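Local coordinates for protein TBC1 domain family member 22A (PDB 2QFZ) that probably acts, through the TBC domain that makes up this chain, as a GTPase-activating protein for Rab-family small GTPases, at residues 286-298 against 307-319. Residues are numbered along the deposited sequence; the frame is centred on the assembly and turned at random.
Sequences AAFLVRWRKEILE and LFLQNLPTAHWDD
Trp292 lies at the break between helices 276-291 and 293-298, as the N-cap residue of the second, and its CA is 8.4 Å from that of Leu312 in the irregular loop that follows helix 302-309. With CG anti to its own carbonyl carbon (chi1 -75°), its indole turns one face to Leu312. Leu312 CB makes a CH-pi contact over the six-membered ring, 4.2 Å from its centroid, and Pro313 CD lies above the same side, offset toward the rim near NE1 and CE2; leucine offers CB and both methyls to the indole, while the compact proline ring brings CD close. Phe308 turns an edge toward the five-membered ring in an offset edge-to-face pair, planes at 88°. At the far end, Trp292 CH2 meets Trp317 CZ2 at 3.3 Å, the two indoles nearly parallel but slid apart. Phe288 completes the aromatic cluster, its CE2 3.3 Å from Leu312 CD1 and its edge against Thr314 CG2. Replacing the indole by an alanine here is likely to leave Leu312 without its ring face and Phe308 without its edge-to-face partner, opening a gap beside Trp317. Beside the cluster, Leu289 CD1 presses on Leu309 CD2 at 3.4 Å, tight for two methyls. No hydrogen bond crosses this largely apolar contact; Thr314 OG1 bonds instead to Glu257 O. Within the all-helical TBC domain, helix 242-251 backs it, with Phe245 against both Leu289 and Leu309 and Trp249 edge-to-face with Phe288, while helix 229-237 touches Ile296 and Leu309.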
ATOM      1  N   ALA A 286       5.320 -14.459  -1.447  1.00 16.05           N
ATOM      2  CA  ALA A 286       5.596 -15.888  -1.652  1.00 17.53           C
ATOM      3  C   ALA A 286       4.479 -16.565  -2.437  1.00 18.19           C
ATOM      4  O   ALA A 286       4.749 -17.285  -3.410  1.00 17.91           O
ATOM      5  CB  ALA A 286       5.841 -16.575  -0.310  1.00 15.12           C
ATOM      6  N   ALA A 287       3.231 -16.279  -2.051  1.00 22.60           N
ATOM      7  CA  ALA A 287       2.043 -16.735  -2.795  1.00 23.09           C
ATOM      8  C   ALA A 287       1.939 -16.146  -4.216  1.00 22.81           C
ATOM      9  O   ALA A 287       1.510 -16.821  -5.176  1.00 22.75           O
ATOM     10  CB  ALA A 287       0.777 -16.481  -1.987  1.00 22.37           C
ATOM     11  N   PHE A 288       2.349 -14.904  -4.377  1.00 16.06           N
ATOM     12  CA  PHE A 288       2.317 -14.264  -5.687  1.00 18.63           C
ATOM     13  C   PHE A 288       3.280 -14.966  -6.651  1.00 23.23           C
ATOM     14  O   PHE A 288       2.930 -15.264  -7.803  1.00 23.63           O
ATOM     15  CB  PHE A 288       2.665 -12.780  -5.536  1.00 17.68           C
ATOM     16  CG  PHE A 288       2.396 -11.956  -6.718  1.00 17.29           C
ATOM     17  CD1 PHE A 288       1.118 -11.870  -7.263  1.00 18.56           C
ATOM     18  CD2 PHE A 288       3.413 -11.214  -7.293  1.00 16.17           C
ATOM     19  CE1 PHE A 288       0.856 -11.045  -8.373  1.00 17.45           C
ATOM     20  CE2 PHE A 288       3.158 -10.383  -8.402  1.00 19.15           C
ATOM     21  CZ  PHE A 288       1.897 -10.302  -8.939  1.00 18.32           C
ATOM     22  N   LEU A 289       4.477 -15.264  -6.167  1.00 24.27           N
ATOM     23  CA  LEU A 289       5.446 -15.986  -6.967  1.00 29.21           C
ATOM     24  C   LEU A 289       4.952 -17.401  -7.398  1.00 30.82           C
ATOM     25  O   LEU A 289       5.008 -17.755  -8.586  1.00 30.76           O
ATOM     26  CB  LEU A 289       6.791 -16.048  -6.219  1.00 30.85           C
ATOM     27  CG  LEU A 289       8.013 -16.544  -6.983  1.00 30.32           C
ATOM     28  CD1 LEU A 289       8.330 -15.729  -8.215  1.00 26.66           C
ATOM     29  CD2 LEU A 289       9.187 -16.553  -6.018  1.00 30.81           C
ATOM     30  N   VAL A 290       4.447 -18.178  -6.453  1.00 28.99           N
ATOM     31  CA  VAL A 290       4.120 -19.555  -6.725  1.00 30.79           C
ATOM     32  C   VAL A 290       2.773 -19.715  -7.420  1.00 32.61           C
ATOM     33  O   VAL A 290       2.523 -20.775  -7.956  1.00 28.56           O
ATOM     34  CB  VAL A 290       4.302 -20.518  -5.487  1.00 31.77           C
ATOM     35  CG1 VAL A 290       5.752 -20.469  -4.985  1.00 37.33           C
ATOM     36  CG2 VAL A 290       3.327 -20.262  -4.356  1.00 34.47           C
ATOM     37  N   ARG A 291       1.961 -18.645  -7.469  1.00 29.06           N
ATOM     38  CA  ARG A 291       0.778 -18.552  -8.332  1.00 30.04           C
ATOM     39  C   ARG A 291       1.136 -18.816  -9.809  1.00 31.96           C
ATOM     40  O   ARG A 291       0.364 -19.459 -10.524  1.00 31.02           O
ATOM     41  CB  ARG A 291       0.071 -17.189  -8.140  1.00 33.17           C
ATOM     42  CG  ARG A 291      -0.901 -16.719  -9.246  1.00 35.28           C
ATOM     43  CD  ARG A 291      -2.268 -17.441  -9.243  1.00 38.32           C
ATOM     44  NE  ARG A 291      -3.088 -16.982 -10.379  1.00 39.27           N
ATOM     45  CZ  ARG A 291      -2.995 -17.440 -11.636  1.00 41.66           C
ATOM     46  NH1 ARG A 291      -2.123 -18.389 -11.961  1.00 41.84           N
ATOM     47  NH2 ARG A 291      -3.786 -16.954 -12.583  1.00 42.05           N
ATOM     48  N   TRP A 292       2.313 -18.375 -10.263  1.00 31.93           N
ATOM     49  CA  TRP A 292       2.716 -18.662 -11.674  1.00 31.31           C
ATOM     50  C   TRP A 292       3.805 -19.689 -11.770  1.00 26.48           C
ATOM     51  O   TRP A 292       4.644 -19.638 -12.671  1.00 29.95           O
ATOM     52  CB  TRP A 292       3.140 -17.401 -12.379  1.00 34.89           C
ATOM     53  CG  TRP A 292       1.974 -16.548 -12.742  1.00 37.40           C
ATOM     54  CD1 TRP A 292       1.126 -16.701 -13.826  1.00 37.24           C
ATOM     55  CD2 TRP A 292       1.513 -15.427 -12.032  1.00 34.50           C
ATOM     56  NE1 TRP A 292       0.176 -15.728 -13.819  1.00 36.98           N
ATOM     57  CE2 TRP A 292       0.386 -14.930 -12.722  1.00 38.37           C
ATOM     58  CE3 TRP A 292       1.928 -14.796 -10.868  1.00 34.06           C
ATOM     59  CZ2 TRP A 292      -0.305 -13.822 -12.290  1.00 36.73           C
ATOM     60  CZ3 TRP A 292       1.254 -13.711 -10.450  1.00 36.13           C
ATOM     61  CH2 TRP A 292       0.131 -13.230 -11.147  1.00 36.51           C
ATOM     62  N   ARG A 293       3.803 -20.642 -10.855  1.00 24.10           N
ATOM     63  CA  ARG A 293       4.834 -21.616 -10.845  1.00 27.93           C
ATOM     64  C   ARG A 293       4.922 -22.342 -12.209  1.00 30.86           C
ATOM     65  O   ARG A 293       6.024 -22.652 -12.658  1.00 30.82           O
ATOM     66  CB  ARG A 293       4.677 -22.587  -9.678  1.00 30.28           C
ATOM     67  CG  ARG A 293       3.416 -23.422  -9.663  1.00 33.17           C
ATOM     68  CD  ARG A 293       3.423 -24.402  -8.464  1.00 35.25           C
ATOM     69  NE  ARG A 293       4.728 -25.027  -8.232  1.00 38.36           N
ATOM     70  CZ  ARG A 293       5.185 -26.142  -8.823  1.00 39.81           C
ATOM     71  NH1 ARG A 293       4.467 -26.822  -9.722  1.00 38.61           N
ATOM     72  NH2 ARG A 293       6.396 -26.586  -8.502  1.00 40.07           N
ATOM     73  N   LYS A 294       3.773 -22.568 -12.862  1.00 35.69           N
ATOM     74  CA  LYS A 294       3.693 -23.288 -14.150  1.00 33.12           C
ATOM     75  C   LYS A 294       4.416 -22.543 -15.263  1.00 31.60           C
ATOM     76  O   LYS A 294       5.275 -23.102 -15.936  1.00 31.60           O
ATOM     77  CB  LYS A 294       2.209 -23.494 -14.541  1.00 37.73           C
ATOM     78  CG  LYS A 294       1.944 -24.001 -15.998  1.00 39.20           C
ATOM     79  N   GLU A 295       4.064 -21.276 -15.456  1.00 29.99           N
ATOM     80  CA  GLU A 295       4.757 -20.423 -16.408  1.00 27.95           C
ATOM     81  C   GLU A 295       6.265 -20.167 -16.085  1.00 26.58           C
ATOM     82  O   GLU A 295       7.049 -20.014 -17.003  1.00 29.61           O
ATOM     83  CB  GLU A 295       4.025 -19.092 -16.540  1.00 33.95           C
ATOM     84  CG  GLU A 295       2.614 -19.198 -17.130  1.00 35.60           C
ATOM     85  CD  GLU A 295       1.485 -19.257 -16.099  1.00 40.45           C
ATOM     86  OE1 GLU A 295       1.636 -19.895 -15.029  1.00 39.59           O
ATOM     87  OE2 GLU A 295       0.417 -18.654 -16.385  1.00 46.13           O
ATOM     88  N   ILE A 296       6.641 -20.105 -14.800  1.00 22.91           N
ATOM     89  CA  ILE A 296       8.042 -19.985 -14.360  1.00 22.93           C
ATOM     90  C   ILE A 296       8.870 -21.211 -14.758  1.00 23.32           C
ATOM     91  O   ILE A 296       9.904 -21.095 -15.378  1.00 25.88           O
ATOM     92  CB  ILE A 296       8.162 -19.798 -12.793  1.00 21.76           C
ATOM     93  CG1 ILE A 296       7.717 -18.409 -12.359  1.00 24.41           C
ATOM     94  CG2 ILE A 296       9.611 -20.042 -12.283  1.00 24.42           C
ATOM     95  CD1 ILE A 296       7.523 -18.269 -10.819  1.00 20.96           C
ATOM     96  N   LEU A 297       8.404 -22.377 -14.362  1.00 23.72           N
ATOM     97  CA  LEU A 297       9.061 -23.641 -14.636  1.00 27.12           C
ATOM     98  C   LEU A 297       9.140 -24.056 -16.137  1.00 30.10           C
ATOM     99  O   LEU A 297      10.010 -24.848 -16.509  1.00 31.73           O
ATOM    100  CB  LEU A 297       8.371 -24.728 -13.832  1.00 27.08           C
ATOM    101  CG  LEU A 297       8.540 -24.606 -12.299  1.00 28.90           C
ATOM    102  CD1 LEU A 297       7.473 -25.462 -11.544  1.00 28.68           C
ATOM    103  CD2 LEU A 297       9.921 -25.007 -11.891  1.00 28.56           C
ATOM    104  N   GLU A 298       8.258 -23.498 -16.972  1.00 29.11           N
ATOM    105  CA  GLU A 298       8.280 -23.700 -18.413  1.00 30.94           C
ATOM    106  C   GLU A 298       9.229 -22.729 -19.106  1.00 35.17           C
ATOM    107  O   GLU A 298       9.657 -22.977 -20.247  1.00 32.92           O
ATOM    108  CB  GLU A 298       6.884 -23.472 -18.995  1.00 28.68           C
ATOM    109  N   LEU A 307      11.997 -10.927 -17.319  1.00 20.81           N
ATOM    110  CA  LEU A 307      10.931 -10.057 -17.879  1.00 25.01           C
ATOM    111  C   LEU A 307       9.544 -10.400 -17.413  1.00 23.45           C
ATOM    112  O   LEU A 307       8.789  -9.501 -17.111  1.00 22.89           O
ATOM    113  CB  LEU A 307      10.914 -10.032 -19.408  1.00 27.45           C
ATOM    114  CG  LEU A 307      12.072  -9.220 -20.006  1.00 33.53           C
ATOM    115  CD1 LEU A 307      12.410  -9.792 -21.392  1.00 35.55           C
ATOM    116  CD2 LEU A 307      11.780  -7.702 -20.072  1.00 33.80           C
ATOM    117  N   PHE A 308       9.237 -11.698 -17.377  1.00 22.98           N
ATOM    118  CA  PHE A 308       7.961 -12.248 -16.915  1.00 25.38           C
ATOM    119  C   PHE A 308       7.723 -11.929 -15.417  1.00 26.36           C
ATOM    120  O   PHE A 308       6.667 -11.455 -15.045  1.00 25.04           O
ATOM    121  CB  PHE A 308       7.951 -13.785 -17.139  1.00 23.93           C
ATOM    122  CG  PHE A 308       6.695 -14.456 -16.685  1.00 25.54           C
ATOM    123  CD1 PHE A 308       5.501 -14.285 -17.390  1.00 24.61           C
ATOM    124  CD2 PHE A 308       6.690 -15.283 -15.559  1.00 26.53           C
ATOM    125  CE1 PHE A 308       4.330 -14.903 -16.969  1.00 25.11           C
ATOM    126  CE2 PHE A 308       5.508 -15.894 -15.130  1.00 25.97           C
ATOM    127  CZ  PHE A 308       4.322 -15.707 -15.870  1.00 23.96           C
ATOM    128  N   LEU A 309       8.725 -12.193 -14.577  1.00 24.54           N
ATOM    129  CA  LEU A 309       8.612 -11.987 -13.125  1.00 23.93           C
ATOM    130  C   LEU A 309       8.422 -10.494 -12.791  1.00 25.26           C
ATOM    131  O   LEU A 309       7.823 -10.146 -11.762  1.00 28.19           O
ATOM    132  CB  LEU A 309       9.848 -12.519 -12.414  1.00 22.27           C
ATOM    133  CG  LEU A 309      10.007 -14.044 -12.293  1.00 24.95           C
ATOM    134  CD1 LEU A 309      11.418 -14.466 -11.829  1.00 23.47           C
ATOM    135  CD2 LEU A 309       8.975 -14.585 -11.336  1.00 26.05           C
ATOM    136  N   GLN A 310       8.964  -9.643 -13.663  1.00 23.28           N
ATOM    137  CA  GLN A 310       8.869  -8.199 -13.542  1.00 24.06           C
ATOM    138  C   GLN A 310       7.620  -7.667 -14.198  1.00 27.00           C
ATOM    139  O   GLN A 310       7.349  -6.495 -14.085  1.00 26.36           O
ATOM    140  CB  GLN A 310      10.088  -7.536 -14.188  1.00 23.80           C
ATOM    141  CG  GLN A 310      11.345  -7.646 -13.423  1.00 24.82           C
ATOM    142  CD  GLN A 310      12.547  -7.032 -14.140  1.00 26.07           C
ATOM    143  OE1 GLN A 310      12.560  -6.896 -15.364  1.00 26.09           O
ATOM    144  NE2 GLN A 310      13.578  -6.687 -13.369  1.00 26.76           N
ATOM    145  N   ASN A 311       6.876  -8.518 -14.914  1.00 32.40           N
ATOM    146  CA  ASN A 311       5.701  -8.085 -15.688  1.00 31.98           C
ATOM    147  C   ASN A 311       4.614  -9.134 -15.650  1.00 29.12           C
ATOM    148  O   ASN A 311       4.124  -9.565 -16.683  1.00 33.82           O
ATOM    149  CB  ASN A 311       6.076  -7.819 -17.145  1.00 34.32           C
ATOM    150  CG  ASN A 311       7.062  -6.671 -17.306  1.00 36.46           C
ATOM    151  OD1 ASN A 311       6.663  -5.503 -17.392  1.00 40.10           O
ATOM    152  ND2 ASN A 311       8.350  -6.998 -17.408  1.00 30.56           N
ATOM    153  N   LEU A 312       4.226  -9.554 -14.451  1.00 29.88           N
ATOM    154  CA  LEU A 312       3.292 -10.657 -14.313  1.00 29.77           C
ATOM    155  C   LEU A 312       1.922 -10.255 -14.899  1.00 33.13           C
ATOM    156  O   LEU A 312       1.532  -9.087 -14.793  1.00 30.62           O
ATOM    157  CB  LEU A 312       3.200 -11.127 -12.861  1.00 29.90           C
ATOM    158  CG  LEU A 312       4.464 -11.896 -12.379  1.00 30.07           C
ATOM    159  CD1 LEU A 312       4.413 -12.104 -10.892  1.00 29.07           C
ATOM    160  CD2 LEU A 312       4.655 -13.237 -13.070  1.00 28.58           C
ATOM    161  N   PRO A 313       1.227 -11.196 -15.570  1.00 31.96           N
ATOM    162  CA  PRO A 313      -0.012 -10.828 -16.277  1.00 34.28           C
ATOM    163  C   PRO A 313      -1.227 -10.671 -15.328  1.00 30.11           C
ATOM    164  O   PRO A 313      -1.952 -11.619 -15.058  1.00 30.65           O
ATOM    165  CB  PRO A 313      -0.205 -12.001 -17.279  1.00 34.87           C
ATOM    166  CG  PRO A 313       0.955 -12.932 -17.060  1.00 35.71           C
ATOM    167  CD  PRO A 313       1.514 -12.631 -15.725  1.00 32.81           C
ATOM    168  N   THR A 314      -1.401  -9.468 -14.807  1.00 27.68           N
ATOM    169  CA  THR A 314      -2.415  -9.197 -13.791  1.00 25.92           C
ATOM    170  C   THR A 314      -3.361  -8.046 -14.186  1.00 25.42           C
ATOM    171  O   THR A 314      -4.199  -7.632 -13.394  1.00 22.04           O
ATOM    172  CB  THR A 314      -1.744  -8.780 -12.465  1.00 23.53           C
ATOM    173  OG1 THR A 314      -0.945  -7.609 -12.695  1.00 20.49           O
ATOM    174  CG2 THR A 314      -0.920  -9.894 -11.912  1.00 19.89           C
ATOM    175  N   ALA A 315      -3.255  -7.544 -15.410  1.00 30.20           N
ATOM    176  CA  ALA A 315      -4.112  -6.417 -15.839  1.00 32.38           C
ATOM    177  C   ALA A 315      -5.620  -6.770 -15.765  1.00 29.75           C
ATOM    178  O   ALA A 315      -6.471  -5.906 -15.620  1.00 27.64           O
ATOM    179  CB  ALA A 315      -3.720  -5.982 -17.222  1.00 30.91           C
ATOM    180  N   HIS A 316      -5.940  -8.051 -15.826  1.00 30.42           N
ATOM    181  CA  HIS A 316      -7.325  -8.491 -15.810  1.00 30.06           C
ATOM    182  C   HIS A 316      -7.780  -8.925 -14.416  1.00 31.49           C
ATOM    183  O   HIS A 316      -8.898  -9.406 -14.249  1.00 32.30           O
ATOM    184  CB  HIS A 316      -7.514  -9.639 -16.797  1.00 29.53           C
ATOM    185  CG  HIS A 316      -6.727 -10.864 -16.453  1.00 27.08           C
ATOM    186  ND1 HIS A 316      -5.415 -11.029 -16.822  1.00 27.09           N
ATOM    187  CD2 HIS A 316      -7.062 -11.972 -15.752  1.00 28.76           C
ATOM    188  CE1 HIS A 316      -4.975 -12.193 -16.375  1.00 27.02           C
ATOM    189  NE2 HIS A 316      -5.955 -12.787 -15.727  1.00 27.12           N
ATOM    190  N   TRP A 317      -6.919  -8.774 -13.417  1.00 27.95           N
ATOM    191  CA  TRP A 317      -7.213  -9.305 -12.093  1.00 31.32           C
ATOM    192  C   TRP A 317      -8.374  -8.573 -11.400  1.00 29.88           C
ATOM    193  O   TRP A 317      -8.536  -7.392 -11.565  1.00 27.59           O
ATOM    194  CB  TRP A 317      -5.954  -9.307 -11.208  1.00 28.31           C
ATOM    195  CG  TRP A 317      -5.205 -10.580 -11.283  1.00 28.35           C
ATOM    196  CD1 TRP A 317      -5.173 -11.466 -12.334  1.00 26.23           C
ATOM    197  CD2 TRP A 317      -4.366 -11.132 -10.267  1.00 27.41           C
ATOM    198  NE1 TRP A 317      -4.381 -12.520 -12.025  1.00 28.96           N
ATOM    199  CE2 TRP A 317      -3.867 -12.350 -10.764  1.00 28.45           C
ATOM    200  CE3 TRP A 317      -3.954 -10.694  -9.004  1.00 24.53           C
ATOM    201  CZ2 TRP A 317      -3.001 -13.151 -10.029  1.00 28.44           C
ATOM    202  CZ3 TRP A 317      -3.104 -11.516  -8.262  1.00 27.87           C
ATOM    203  CH2 TRP A 317      -2.632 -12.708  -8.774  1.00 27.29           C
ATOM    204  N   ASP A 318      -9.173  -9.333 -10.658  1.00 37.33           N
ATOM    205  CA  ASP A 318     -10.343  -8.820  -9.925  1.00 40.76           C
ATOM    206  C   ASP A 318     -10.310  -9.341  -8.487  1.00 42.57           C
ATOM    207  O   ASP A 318      -9.290  -9.905  -8.048  1.00 41.30           O
ATOM    208  CB  ASP A 318     -11.686  -9.156 -10.642  1.00 41.54           C
ATOM    209  CG  ASP A 318     -11.921 -10.681 -10.878  1.00 45.60           C
ATOM    210  OD1 ASP A 318     -12.248 -11.053 -12.040  1.00 50.98           O
ATOM    211  OD2 ASP A 318     -11.834 -11.505  -9.933  1.00 44.38           O
ATOM    212  N   ASP A 319     -11.401  -9.130  -7.748  1.00 41.24           N
ATOM    213  CA  ASP A 319     -11.413  -9.375  -6.306  1.00 40.19           C
ATOM    214  C   ASP A 319     -11.258 -10.858  -6.029  1.00 34.96           C
ATOM    215  O   ASP A 319     -10.628 -11.233  -5.071  1.00 39.85           O
ATOM    216  CB  ASP A 319     -12.696  -8.814  -5.654  1.00 44.69           C
TER